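PDB 3A72: Exo-arabinanase from Penicillium chrysogenum, which probably hydrolyses alpha-1,5-linked L-arabinan from the chain end, releasing arabinobiose. Local coordinates for residues T4-V9 with H60-N65; P15-V20 with Y43-P48; P26-L31 with Y328-S333; T73-G78 with G104-T109. All coordinates share one frame; numbering follows the deposited sequence.

Contact 1. Residues T4-V9 with H60-N65; sequences TSLTNV and HGKTWN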
loop_
_atom_site.group_PDB
_atom_site.type_symbol
_atom_site.label_atom_id
_atom_site.label_comp_id
_atom_site.label_asym_id
_atom_site.label_seq_id
_atom_site.Cartn_x
_atom_site.Cartn_y
_atom_site.Cartn_z
ATOM N N THR A 4 22.281 -2.837 7.220
ATOM C CA THR A 4 23.238 -2.872 6.145
ATOM C C THR A 4 22.475 -3.025 4.844
ATOM O O THR A 4 21.297 -3.394 4.783
ATOM C CB THR A 4 24.226 -4.049 6.355
ATOM O OG1 THR A 4 25.405 -3.758 5.661
ATOM C CG2 THR A 4 23.577 -5.303 5.917
ATOM N N SER A 5 23.197 -2.745 3.735
ATOM C CA SER A 5 22.667 -3.061 2.410
ATOM C C SER A 5 22.422 -4.544 2.282
ATOM O O SER A 5 23.227 -5.348 2.715
ATOM C CB SER A 5 23.611 -2.600 1.297
ATOM O OG SER A 5 23.795 -1.206 1.313
ATOM N N LEU A 6 21.295 -4.919 1.669
ATOM C CA LEU A 6 20.921 -6.282 1.401
ATOM C C LEU A 6 20.276 -6.336 0.016
ATOM O O LEU A 6 19.557 -5.405 -0.338
ATOM C CB LEU A 6 19.885 -6.804 2.431
ATOM C CG LEU A 6 20.351 -6.898 3.862
ATOM C CD1 LEU A 6 19.142 -7.194 4.778
ATOM C CD2 LEU A 6 21.419 -7.966 4.044
ATOM N N THR A 7 20.471 -7.419 -0.712
ATOM C CA THR A 7 19.895 -7.515 -2.027
ATOM C C THR A 7 19.159 -8.816 -2.187
ATOM O O THR A 7 19.727 -9.910 -2.030
ATOM C CB THR A 7 20.976 -7.386 -3.124
ATOM O OG1 THR A 7 21.493 -6.040 -3.008
ATOM C CG2 THR A 7 20.421 -7.629 -4.517
ATOM N N ASN A 8 17.862 -8.717 -2.507
ATOM C CA ASN A 8 17.064 -9.840 -2.949
ATOM C C ASN A 8 16.981 -10.970 -1.940
ATOM O O ASN A 8 17.049 -12.153 -2.315
ATOM C CB ASN A 8 17.563 -10.371 -4.309
ATOM C CG ASN A 8 16.550 -11.251 -4.970
ATOM O OD1 ASN A 8 15.341 -11.089 -4.790
ATOM N ND2 ASN A 8 17.078 -12.194 -5.758
ATOM N N VAL A 9 16.804 -10.617 -0.667
ATOM C CA VAL A 9 16.627 -11.608 0.398
ATOM C C VAL A 9 15.262 -12.237 0.259
ATOM O O VAL A 9 14.267 -11.531 0.133
ATOM C CB VAL A 9 16.798 -10.995 1.765
ATOM C CG1 VAL A 9 16.529 -11.983 2.858
ATOM C CG2 VAL A 9 18.183 -10.372 1.922
ATOM N N HIS A 60 17.063 -6.712 10.782
ATOM C CA HIS A 60 17.028 -5.674 9.797
ATOM C C HIS A 60 16.944 -6.211 8.371
ATOM O O HIS A 60 17.371 -5.583 7.397
ATOM C CB HIS A 60 18.209 -4.697 9.914
ATOM C CG HIS A 60 18.358 -4.025 11.239
ATOM N ND1 HIS A 60 17.331 -3.462 11.914
ATOM C CD2 HIS A 60 19.443 -3.781 12.002
ATOM C CE1 HIS A 60 17.679 -2.898 13.046
ATOM N NE2 HIS A 60 18.987 -3.120 13.122
ATOM N N GLY A 61 16.250 -7.358 8.232
ATOM C CA GLY A 61 15.912 -7.936 6.977
ATOM C C GLY A 61 16.753 -9.083 6.512
ATOM O O GLY A 61 16.447 -9.654 5.482
ATOM N N LYS A 62 17.789 -9.457 7.287
ATOM C CA LYS A 62 18.615 -10.578 6.882
ATOM C C LYS A 62 17.885 -11.916 6.930
ATOM O O LYS A 62 18.116 -12.750 6.050
ATOM C CB LYS A 62 19.913 -10.712 7.727
ATOM C CG LYS A 62 20.945 -9.653 7.465
ATOM C CD LYS A 62 22.225 -9.713 8.334
ATOM C CE LYS A 62 23.281 -8.536 8.404
ATOM N NZ LYS A 62 24.852 -8.189 8.430
ATOM N N THR A 63 17.085 -12.136 7.992
ATOM C CA THR A 63 16.335 -13.373 8.159
ATOM C C THR A 63 14.909 -13.055 8.540
ATOM O O THR A 63 14.596 -12.007 9.104
ATOM C CB THR A 63 16.962 -14.315 9.205
ATOM O OG1 THR A 63 16.916 -13.712 10.493
ATOM C CG2 THR A 63 18.402 -14.653 8.854
ATOM N N TRP A 64 14.058 -14.008 8.245
ATOM C CA TRP A 64 12.585 -13.882 8.356
ATOM C C TRP A 64 11.977 -15.152 8.912
ATOM O O TRP A 64 12.413 -16.270 8.568
ATOM C CB TRP A 64 11.939 -13.599 6.968
ATOM C CG TRP A 64 12.422 -12.260 6.461
ATOM C CD1 TRP A 64 13.562 -12.002 5.764
ATOM C CD2 TRP A 64 11.776 -10.994 6.659
ATOM N NE1 TRP A 64 13.678 -10.649 5.516
ATOM C CE2 TRP A 64 12.597 -10.010 6.041
ATOM C CE3 TRP A 64 10.584 -10.588 7.289
ATOM C CZ2 TRP A 64 12.241 -8.669 6.059
ATOM C CZ3 TRP A 64 10.248 -9.245 7.294
ATOM C CH2 TRP A 64 11.052 -8.313 6.690
ATOM N N ASN A 65 10.963 -15.037 9.740
ATOM C CA ASN A 65 10.228 -16.172 10.265
ATOM C C ASN A 65 8.767 -15.831 10.399
ATOM O O ASN A 65 8.431 -14.719 10.810
ATOM C CB ASN A 65 10.720 -16.536 11.699
ATOM C CG ASN A 65 12.121 -17.104 11.659
ATOM O OD1 ASN A 65 12.334 -18.310 11.400
ATOM N ND2 ASN A 65 13.081 -16.286 11.952
HETATM O O HOH W 1 19.640 -4.195 6.841
#
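Leu-6 and Val-9 lie against the loop from His-60 to Trp-64, and this apolar half is where the packing is close. Leu-6 lays CD1 on the backbone from His-60 O to Lys-62 N, 3.5 Å from Gly-61 C. Its other branch, CD2, meets Lys-62 CG at 3.8 Å, the two side chains crossing at about a right angle. Val-9 puts CG1, anti to its backbone N (chi1 176°), 3.5 Å from Gly-61 O; the same methyl reaches the edge of the indole, 4.1 Å from Trp-64 NE1. Gly-61 O also accepts a bent bond from Trp-64 NE1 (2.9 Å), the donor lying above the carbonyl plane.

The other end is loose and wet. Thr-4 CG2 touches only the far end of the exposed Lys-62, and no direct hydrogen bond joins the segments. A water links them instead, accepting from Thr-4 N (3.0 Å) and donating to His-60 O (2.7 Å).

The sequence from Ser-57 to Trp-64 fits an Asp box, with Asp-59 bonded to Thr-63 OG1 and Ser-57 to Gly-61 N. This hairpin joins strands 52-57 and 65-70 and faces strand 6-10, which pairs with strand 344-350 at the edge of another sheet.

Contact 2. Residues P15-V20 with Y43-P48; sequences PSDYIV and YSPEPP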
loop_
_atom_site.group_PDB
_atom_site.type_symbol
_atom_site.label_atom_id
_atom_site.label_comp_id
_atom_site.label_asym_id
_atom_site.label_seq_id
_atom_site.Cartn_x
_atom_site.Cartn_y
_atom_site.Cartn_z
ATOM N N PRO A 15 5.001 -22.593 -2.128
ATOM C CA PRO A 15 4.937 -23.946 -2.716
ATOM C C PRO A 15 4.341 -23.913 -4.095
ATOM O O PRO A 15 3.491 -23.068 -4.429
ATOM C CB PRO A 15 3.988 -24.676 -1.787
ATOM C CG PRO A 15 3.794 -23.904 -0.561
ATOM C CD PRO A 15 4.175 -22.497 -0.933
ATOM N N SER A 16 4.746 -24.865 -4.949
ATOM C CA SER A 16 4.277 -24.866 -6.311
ATOM C C SER A 16 2.778 -25.099 -6.417
ATOM O O SER A 16 2.173 -24.731 -7.405
ATOM C CB SER A 16 5.015 -25.947 -7.112
ATOM O OG SER A 16 4.695 -27.223 -6.616
ATOM N N ASP A 17 2.226 -25.747 -5.388
ATOM C CA ASP A 17 0.797 -26.004 -5.376
ATOM C C ASP A 17 -0.064 -24.798 -4.913
ATOM O O ASP A 17 -1.295 -24.867 -4.939
ATOM C CB ASP A 17 0.331 -27.208 -4.525
ATOM C CG ASP A 17 0.372 -27.104 -3.025
ATOM O OD1 ASP A 17 1.009 -26.192 -2.553
ATOM O OD2 ASP A 17 -0.176 -27.961 -2.309
ATOM N N TYR A 18 0.539 -23.687 -4.532
ATOM C CA TYR A 18 -0.217 -22.457 -4.429
ATOM C C TYR A 18 -0.692 -22.097 -5.815
ATOM O O TYR A 18 -0.127 -22.479 -6.828
ATOM C CB TYR A 18 0.634 -21.345 -3.805
ATOM C CG TYR A 18 0.700 -21.303 -2.312
ATOM C CD1 TYR A 18 0.514 -22.388 -1.502
ATOM C CD2 TYR A 18 0.979 -20.054 -1.724
ATOM C CE1 TYR A 18 0.589 -22.298 -0.118
ATOM C CE2 TYR A 18 1.038 -19.973 -0.362
ATOM C CZ TYR A 18 0.859 -21.084 0.451
ATOM O OH TYR A 18 0.906 -20.951 1.833
ATOM N N ILE A 19 -1.780 -21.307 -5.867
ATOM C CA ILE A 19 -2.415 -20.973 -7.137
ATOM C C ILE A 19 -1.797 -19.723 -7.682
ATOM O O ILE A 19 -1.803 -18.719 -6.960
ATOM C CB ILE A 19 -3.931 -20.798 -6.871
ATOM C CG1 ILE A 19 -4.482 -22.080 -6.238
ATOM C CG2 ILE A 19 -4.641 -20.447 -8.126
ATOM C CD1 ILE A 19 -5.901 -21.980 -5.897
ATOM N N VAL A 20 -1.322 -19.757 -8.930
ATOM C CA VAL A 20 -0.744 -18.567 -9.585
ATOM C C VAL A 20 -1.669 -17.382 -9.368
ATOM O O VAL A 20 -2.882 -17.522 -9.599
ATOM C CB VAL A 20 -0.553 -18.887 -11.074
ATOM C CG1 VAL A 20 -0.286 -17.636 -11.911
ATOM C CG2 VAL A 20 0.634 -19.818 -11.260
ATOM N N TYR A 43 -1.874 -17.096 -1.842
ATOM C CA TYR A 43 -2.850 -17.848 -2.679
ATOM C C TYR A 43 -2.735 -19.351 -2.425
ATOM O O TYR A 43 -2.445 -20.159 -3.286
ATOM C CB TYR A 43 -2.660 -17.502 -4.141
ATOM C CG TYR A 43 -2.994 -16.078 -4.514
ATOM C CD1 TYR A 43 -4.166 -15.787 -5.184
ATOM C CD2 TYR A 43 -2.137 -15.009 -4.190
ATOM C CE1 TYR A 43 -4.517 -14.492 -5.544
ATOM C CE2 TYR A 43 -2.497 -13.704 -4.557
ATOM C CZ TYR A 43 -3.687 -13.468 -5.213
ATOM O OH TYR A 43 -4.062 -12.200 -5.588
ATOM N N SER A 44 -3.020 -19.726 -1.198
ATOM C CA SER A 44 -3.012 -21.124 -0.779
ATOM C C SER A 44 -4.268 -21.802 -1.334
ATOM O O SER A 44 -5.325 -21.220 -1.469
ATOM C CB SER A 44 -2.882 -21.222 0.709
ATOM O OG SER A 44 -3.939 -20.542 1.393
ATOM N N PRO A 45 -4.164 -23.129 -1.600
ATOM C CA PRO A 45 -5.365 -23.856 -2.007
ATOM C C PRO A 45 -6.378 -23.943 -0.895
ATOM O O PRO A 45 -6.037 -24.083 0.290
ATOM C CB PRO A 45 -4.806 -25.277 -2.300
ATOM C CG PRO A 45 -3.384 -25.258 -2.149
ATOM C CD PRO A 45 -2.959 -23.974 -1.529
ATOM N N GLU A 46 -7.672 -23.801 -1.247
ATOM C CA GLU A 46 -8.767 -23.750 -0.315
ATOM C C GLU A 46 -9.669 -24.943 -0.504
ATOM O O GLU A 46 -9.806 -25.437 -1.646
ATOM C CB GLU A 46 -9.591 -22.472 -0.569
ATOM C CG GLU A 46 -8.804 -21.171 -0.403
ATOM C CD GLU A 46 -9.674 -19.981 -0.672
ATOM O OE1 GLU A 46 -10.022 -19.779 -1.864
ATOM O OE2 GLU A 46 -10.048 -19.245 0.280
ATOM N N PRO A 47 -10.352 -25.407 0.530
ATOM C CA PRO A 47 -10.278 -24.946 1.930
ATOM C C PRO A 47 -8.982 -25.382 2.583
ATOM O O PRO A 47 -8.238 -26.285 2.101
ATOM C CB PRO A 47 -11.473 -25.679 2.595
ATOM C CG PRO A 47 -11.600 -26.914 1.795
ATOM C CD PRO A 47 -11.301 -26.545 0.340
ATOM N N PRO A 48 -8.639 -24.831 3.724
ATOM C CA PRO A 48 -9.389 -23.778 4.394
ATOM C C PRO A 48 -9.209 -22.430 3.768
ATOM O O PRO A 48 -8.428 -22.250 2.820
ATOM C CB PRO A 48 -8.745 -23.741 5.805
ATOM C CG PRO A 48 -7.371 -24.228 5.584
ATOM C CD PRO A 48 -7.445 -25.245 4.486
#
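Ile-19 and Tyr-43 make the one hydrogen bond between these two loops: Ile-19 N donates to Tyr-43 O at 2.9 Å, with an N-H...O angle of 166° and the donor nearly along the C=O axis. In return Ile-19 O lies 3.2 Å from Tyr-43 CB, a contact without a polar hydrogen.

The ring contacts centre on Tyr-18. Ser-44 CA stands over the middle of one face, 3.8 Å from the centroid and 10° off the ring normal, a CH-pi contact, with Ser-44 CB nearer the rim at CE1. Pro-15 CD covers the centre of the opposite face, brought there by the type I turn from Pro-15 to Tyr-18, which Tyr-18 N closes on Pro-15 O. The ring thus lies between a proline methylene and a backbone carbon.

The apolar contact is Pro-45 CD on Tyr-18 CD1, at 3.8 Å. Pro-45 CG makes a carbon-to-carbonyl contact, 3.5 Å from Asp-17 O.

The ring of Tyr-43 leads away, its hydroxyl bonded to Glu-41 and its side chain about 4 Å, at the nearest atoms, from a bound arabinofuranose.

The only polar link is thus one nearly straight backbone bond; the rest is largely carbon packed on a ring. Together with the backbone pairing of Tyr-43 and Arg-22, this is consistent with a steady main chain beside the sugar-contacting side chain.

Contact 3. Residues P26-L31 with Y328-S333; sequences PRNEQL and YLVVNS
Pro-26 and Asn-332 touch where strands 26-30 and 328-333 run roughly antiparallel, 145° between their N-to-C directions, with a closest axis approach of 6.7 Å and no clear hydrogen bond between them. The contact is made by side chains of 26-30 on the backbone and side chains of 328-333. Pro-26 turns its ring on the backbone of the other strand: CG lies 3.2 Å from Asn-332 O, and CB is 4.0 Å from Ser-333 C. Asn-28 points the same way, CG between its own backbone N and carbonyl carbon (chi1 57°), and slides past the side chain of Asn-332 in the opposite direction, the two amide planes 31° apart. The amide of Asn-332 is probably turned over in the model; turned back, it may hydrogen bond to Asn-28 ND2. That nitrogen also rests 4.0 Å from the methyl CG1 of Val-330.

All of this is buried, and the polar groups find partners on the adjoining strand: Asn-28 OD1 accepts from Arg-319 NE, while Glu-29 forms a salt bridge with the same guanidinium. Arg-27, directed away, folds back so that NH1 donates to Pro-26 O at 2.8 Å.

Strand 23-30 is the inner strand of the first four-stranded sheet and 328-333 belongs to the last, so the arrangement is a blade-to-blade interface of a six-bladed beta-propeller, here at the closure of the ring.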
loop_
_atom_site.group_PDB
_atom_site.type_symbol
_atom_site.label_atom_id
_atom_site.label_comp_id
_atom_site.label_asym_id
_atom_site.label_seq_id
_atom_site.Cartn_x
_atom_site.Cartn_y
_atom_site.Cartn_z
ATOM N N PRO A 26 2.833 -6.922 -1.769
ATOM C CA PRO A 26 3.617 -6.871 -0.536
ATOM C C PRO A 26 3.234 -5.678 0.290
ATOM O O PRO A 26 3.111 -4.563 -0.246
ATOM C CB PRO A 26 5.047 -6.692 -1.050
ATOM C CG PRO A 26 4.861 -5.892 -2.321
ATOM C CD PRO A 26 3.606 -6.457 -2.942
ATOM N N ARG A 27 3.145 -5.833 1.593
ATOM C CA ARG A 27 3.047 -4.703 2.533
ATOM C C ARG A 27 3.915 -5.054 3.737
ATOM O O ARG A 27 4.140 -6.203 4.070
ATOM C CB ARG A 27 1.605 -4.373 2.914
ATOM C CG ARG A 27 0.798 -3.772 1.756
ATOM C CD ARG A 27 1.254 -2.367 1.447
ATOM N NE ARG A 27 0.466 -1.687 0.418
ATOM C CZ ARG A 27 0.782 -1.661 -0.890
ATOM N NH1 ARG A 27 1.807 -2.317 -1.379
ATOM N NH2 ARG A 27 0.019 -0.927 -1.692
ATOM N N ASN A 28 4.347 -4.001 4.463
ATOM C CA ASN A 28 5.216 -4.200 5.597
ATOM C C ASN A 28 4.982 -3.088 6.622
ATOM O O ASN A 28 4.307 -2.084 6.358
ATOM C CB ASN A 28 6.668 -4.335 5.135
ATOM C CG ASN A 28 7.072 -3.142 4.345
ATOM O OD1 ASN A 28 7.048 -1.993 4.786
ATOM N ND2 ASN A 28 7.459 -3.281 3.124
ATOM N N GLU A 29 5.563 -3.274 7.782
ATOM C CA GLU A 29 5.563 -2.259 8.833
ATOM C C GLU A 29 6.853 -2.399 9.629
ATOM O O GLU A 29 7.391 -3.491 9.734
ATOM C CB GLU A 29 4.329 -2.363 9.735
ATOM C CG GLU A 29 4.148 -1.347 10.837
ATOM C CD GLU A 29 4.100 0.075 10.336
ATOM O OE1 GLU A 29 3.092 0.844 10.411
ATOM O OE2 GLU A 29 5.197 0.512 9.930
ATOM N N GLN A 30 7.315 -1.307 10.209
ATOM C CA GLN A 30 8.398 -1.325 11.179
ATOM C C GLN A 30 7.778 -0.906 12.522
ATOM O O GLN A 30 7.162 0.142 12.632
ATOM C CB GLN A 30 9.552 -0.394 10.802
ATOM C CG GLN A 30 10.650 -0.514 11.831
ATOM C CD GLN A 30 11.862 0.314 11.503
ATOM O OE1 GLN A 30 11.788 1.463 11.040
ATOM N NE2 GLN A 30 13.050 -0.260 11.725
ATOM N N LEU A 31 7.947 -1.756 13.516
ATOM C CA LEU A 31 7.441 -1.485 14.849
ATOM C C LEU A 31 8.390 -0.515 15.547
ATOM O O LEU A 31 9.555 -0.348 15.146
ATOM C CB LEU A 31 7.308 -2.782 15.628
ATOM C CG LEU A 31 6.454 -3.846 14.981
ATOM C CD1 LEU A 31 6.241 -4.961 15.999
ATOM C CD2 LEU A 31 5.114 -3.318 14.481
ATOM N N TYR A 328 18.128 3.985 5.901
ATOM C CA TYR A 328 17.999 2.745 5.116
ATOM C C TYR A 328 16.585 2.618 4.576
ATOM O O TYR A 328 15.594 2.859 5.246
ATOM C CB TYR A 328 18.359 1.550 6.009
ATOM C CG TYR A 328 19.812 1.567 6.429
ATOM C CD1 TYR A 328 20.806 1.109 5.582
ATOM C CD2 TYR A 328 20.163 2.136 7.653
ATOM C CE1 TYR A 328 22.129 1.139 5.947
ATOM C CE2 TYR A 328 21.516 2.152 8.026
ATOM C CZ TYR A 328 22.467 1.664 7.173
ATOM O OH TYR A 328 23.801 1.710 7.515
ATOM N N LEU A 329 16.522 2.176 3.298
ATOM C CA LEU A 329 15.279 1.971 2.590
ATOM C C LEU A 329 15.016 0.485 2.301
ATOM O O LEU A 329 15.839 -0.165 1.639
ATOM C CB LEU A 329 15.346 2.695 1.245
ATOM C CG LEU A 329 14.089 2.585 0.357
ATOM C CD1 LEU A 329 12.921 3.356 0.940
ATOM C CD2 LEU A 329 14.416 3.036 -1.051
ATOM N N VAL A 330 13.888 -0.030 2.737
ATOM C CA VAL A 330 13.361 -1.340 2.348
ATOM C C VAL A 330 12.621 -1.204 1.042
ATOM O O VAL A 330 11.788 -0.298 0.868
ATOM C CB VAL A 330 12.427 -1.833 3.443
ATOM C CG1 VAL A 330 11.445 -2.888 2.978
ATOM C CG2 VAL A 330 13.222 -2.363 4.642
ATOM N N VAL A 331 12.905 -2.141 0.123
ATOM C CA VAL A 331 12.223 -2.273 -1.149
ATOM C C VAL A 331 11.758 -3.735 -1.237
ATOM O O VAL A 331 12.589 -4.640 -1.288
ATOM C CB VAL A 331 13.110 -1.887 -2.356
ATOM C CG1 VAL A 331 12.261 -1.860 -3.603
ATOM C CG2 VAL A 331 13.836 -0.596 -2.112
ATOM N N ASN A 332 10.449 -3.963 -1.196
ATOM C CA ASN A 332 9.870 -5.295 -0.934
ATOM C C ASN A 332 8.912 -5.654 -2.033
ATOM O O ASN A 332 7.887 -4.950 -2.212
ATOM C CB ASN A 332 9.179 -5.207 0.416
ATOM C CG ASN A 332 8.316 -6.332 0.878
ATOM O OD1 ASN A 332 8.420 -7.553 0.457
ATOM N ND2 ASN A 332 7.418 -6.067 1.707
ATOM N N SER A 333 9.193 -6.702 -2.783
ATOM C CA SER A 333 8.311 -7.201 -3.827
ATOM C C SER A 333 7.666 -8.525 -3.414
ATOM O O SER A 333 8.265 -9.335 -2.690
ATOM C CB SER A 333 9.109 -7.430 -5.145
ATOM O OG SER A 333 8.211 -7.852 -6.170
#

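Contact 4. Residues T73-G78 with G104-T109; sequences TVNGYG and GSSIPT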
loop_
_atom_site.group_PDB
_atom_site.type_symbol
_atom_site.label_atom_id
_atom_site.label_comp_id
_atom_site.label_asym_id
_atom_site.label_seq_id
_atom_site.Cartn_x
_atom_site.Cartn_y
_atom_site.Cartn_z
ATOM N N THR A 73 -11.964 -14.529 10.503
ATOM C CA THR A 73 -12.853 -14.938 11.556
ATOM C C THR A 73 -14.217 -14.250 11.478
ATOM O O THR A 73 -15.171 -14.716 12.085
ATOM C CB THR A 73 -12.228 -14.654 12.946
ATOM O OG1 THR A 73 -11.992 -13.262 13.038
ATOM C CG2 THR A 73 -10.957 -15.452 13.123
ATOM N N VAL A 74 -14.306 -13.124 10.740
ATOM C CA VAL A 74 -15.557 -12.378 10.705
ATOM C C VAL A 74 -16.514 -12.972 9.654
ATOM O O VAL A 74 -17.735 -13.133 9.982
ATOM C CB VAL A 74 -15.293 -10.900 10.527
ATOM C CG1 VAL A 74 -14.521 -10.549 9.283
ATOM C CG2 VAL A 74 -16.646 -10.188 10.601
ATOM N N ASN A 75 -16.050 -13.283 8.459
ATOM C CA ASN A 75 -16.899 -13.795 7.411
ATOM C C ASN A 75 -16.663 -15.245 7.035
ATOM O O ASN A 75 -17.534 -15.897 6.474
ATOM C CB ASN A 75 -16.710 -12.980 6.130
ATOM C CG ASN A 75 -17.136 -11.533 6.261
ATOM O OD1 ASN A 75 -18.088 -11.191 6.969
ATOM N ND2 ASN A 75 -16.441 -10.669 5.532
ATOM N N GLY A 76 -15.462 -15.755 7.242
ATOM C CA GLY A 76 -15.105 -17.061 6.817
ATOM C C GLY A 76 -14.858 -17.198 5.322
ATOM O O GLY A 76 -14.752 -18.315 4.829
ATOM N N TYR A 77 -14.787 -16.112 4.606
ATOM C CA TYR A 77 -14.605 -16.088 3.154
ATOM C C TYR A 77 -13.157 -16.321 2.772
ATOM O O TYR A 77 -12.844 -17.007 1.770
ATOM C CB TYR A 77 -15.053 -14.779 2.529
ATOM C CG TYR A 77 -16.485 -14.346 2.762
ATOM C CD1 TYR A 77 -17.482 -15.233 3.157
ATOM C CD2 TYR A 77 -16.854 -13.015 2.627
ATOM C CE1 TYR A 77 -18.779 -14.795 3.374
ATOM C CE2 TYR A 77 -18.119 -12.561 2.846
ATOM C CZ TYR A 77 -19.076 -13.439 3.224
ATOM O OH TYR A 77 -20.359 -12.947 3.457
ATOM N N GLY A 78 -12.252 -15.696 3.529
ATOM C CA GLY A 78 -10.820 -15.651 3.213
ATOM C C GLY A 78 -10.345 -14.206 3.164
ATOM O O GLY A 78 -10.960 -13.362 2.509
ATOM N N GLY A 104 -7.614 -5.311 5.223
ATOM C CA GLY A 104 -7.506 -6.096 4.028
ATOM C C GLY A 104 -8.855 -6.588 3.593
ATOM O O GLY A 104 -9.844 -6.395 4.342
ATOM N N SER A 105 -8.955 -7.208 2.419
ATOM C CA SER A 105 -10.245 -7.508 1.853
ATOM C C SER A 105 -10.595 -8.982 1.982
ATOM O O SER A 105 -9.902 -9.879 1.475
ATOM C CB SER A 105 -10.282 -7.055 0.402
ATOM O OG SER A 105 -11.619 -7.120 -0.063
ATOM N N SER A 106 -11.731 -9.224 2.642
ATOM C CA SER A 106 -12.383 -10.514 2.788
ATOM C C SER A 106 -13.263 -10.736 1.587
ATOM O O SER A 106 -14.152 -9.929 1.293
ATOM C CB SER A 106 -13.238 -10.460 4.067
ATOM O OG SER A 106 -14.133 -11.567 4.129
ATOM N N ILE A 107 -12.988 -11.841 0.875
ATOM C CA ILE A 107 -13.535 -12.083 -0.464
ATOM C C ILE A 107 -13.768 -13.590 -0.551
ATOM O O ILE A 107 -12.816 -14.356 -0.325
ATOM C CB ILE A 107 -12.565 -11.644 -1.575
ATOM C CG1 ILE A 107 -12.257 -10.148 -1.489
ATOM C CG2 ILE A 107 -13.085 -12.037 -2.967
ATOM C CD1 ILE A 107 -11.134 -9.735 -2.387
ATOM N N PRO A 108 -14.953 -14.067 -0.920
ATOM C CA PRO A 108 -15.134 -15.512 -1.120
ATOM C C PRO A 108 -14.331 -15.986 -2.322
ATOM O O PRO A 108 -13.962 -15.220 -3.202
ATOM C CB PRO A 108 -16.636 -15.636 -1.418
ATOM C CG PRO A 108 -17.278 -14.387 -0.949
ATOM C CD PRO A 108 -16.206 -13.352 -1.203
ATOM N N THR A 109 -14.111 -17.314 -2.393
ATOM C CA THR A 109 -13.378 -17.906 -3.494
ATOM C C THR A 109 -13.965 -17.525 -4.847
ATOM O O THR A 109 -13.240 -17.339 -5.831
ATOM C CB THR A 109 -13.336 -19.433 -3.339
ATOM O OG1 THR A 109 -12.760 -19.787 -2.083
ATOM C CG2 THR A 109 -12.581 -20.073 -4.502
HETATM O O HOH W 2 -12.835 -19.744 1.199
HETATM O O HOH W 3 -14.976 -18.861 -0.061
#
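Tyr-77 and Pro-108 lie side by side, pointing the same way, with Pro-108 CG over one face of the phenol. This CH-pi contact measures 4.0 Å from CG to the Tyr-77 ring centroid and is offset toward the rim. On the opposite face sits Asn-75 CB, 3.4 Å above the ring plane and over its centre, so the ring is sandwiched between its own loop and the neighbouring one. From there the Asn-75 amide reaches Ser-106, ND2 donating to OG at 2.8 Å; the bond is nearly straight (173°) and in the amide plane. A second cross-link is made by the main chain, Ile-107 N to Gly-78 O at 3.0 Å, and the same carbonyl takes a CA-H...O contact from Ser-106 CA at 3.2 Å.

In the propeller these residues stand at the passage from the first blade to the second: loop 73-78 follows the outer strand 65-70 of one sheet and leads through 79-80 to strand 82-87 of the next, and it lies against the end of strand 100-106.

Asp-72 organises the second shell. Its OD2 is hydrogen-bonded to Ser-106 OG and to Gly-78 N, and its OD1 to Asn-75 N, while Asp-115 takes another bond from Asn-75 ND2. Farther out, Ile-107 O accepts from Arg-80 NE. The margin is hydrated: one water donates to Tyr-77 O (2.8 Å) and to Thr-109 OG1 (3.3 Å), which is also hydrogen-bonded to Glu-46 OE1, and another accepts from Thr-109 N at 2.9 Å.

How the contacts relate
Contacts 1 and 3 both join the first blade to the last, whose outer edge is the N-terminal strand 6-10. Their centres are 11 Å apart, and Thr-4 CA packs on Tyr-328 CE1. Because 4-9 completes the sheet holding 328-333, both chain ends close the ring, as in many propellers. Contact 2 falls between the segments of contact 1 in sequence, with centres 26 Å apart; the segments of contact 3 alternate with those of both and enclose contact 4. Contact 4, between first and second blades, is centred 16 Å from contact 2, joined by a probable Glu-46 OE1 to Thr-109 OG1 hydrogen bond (2.7 Å). Tyr-43 of contact 2 comes closer to the sugar than Pro-26 or Ile-107.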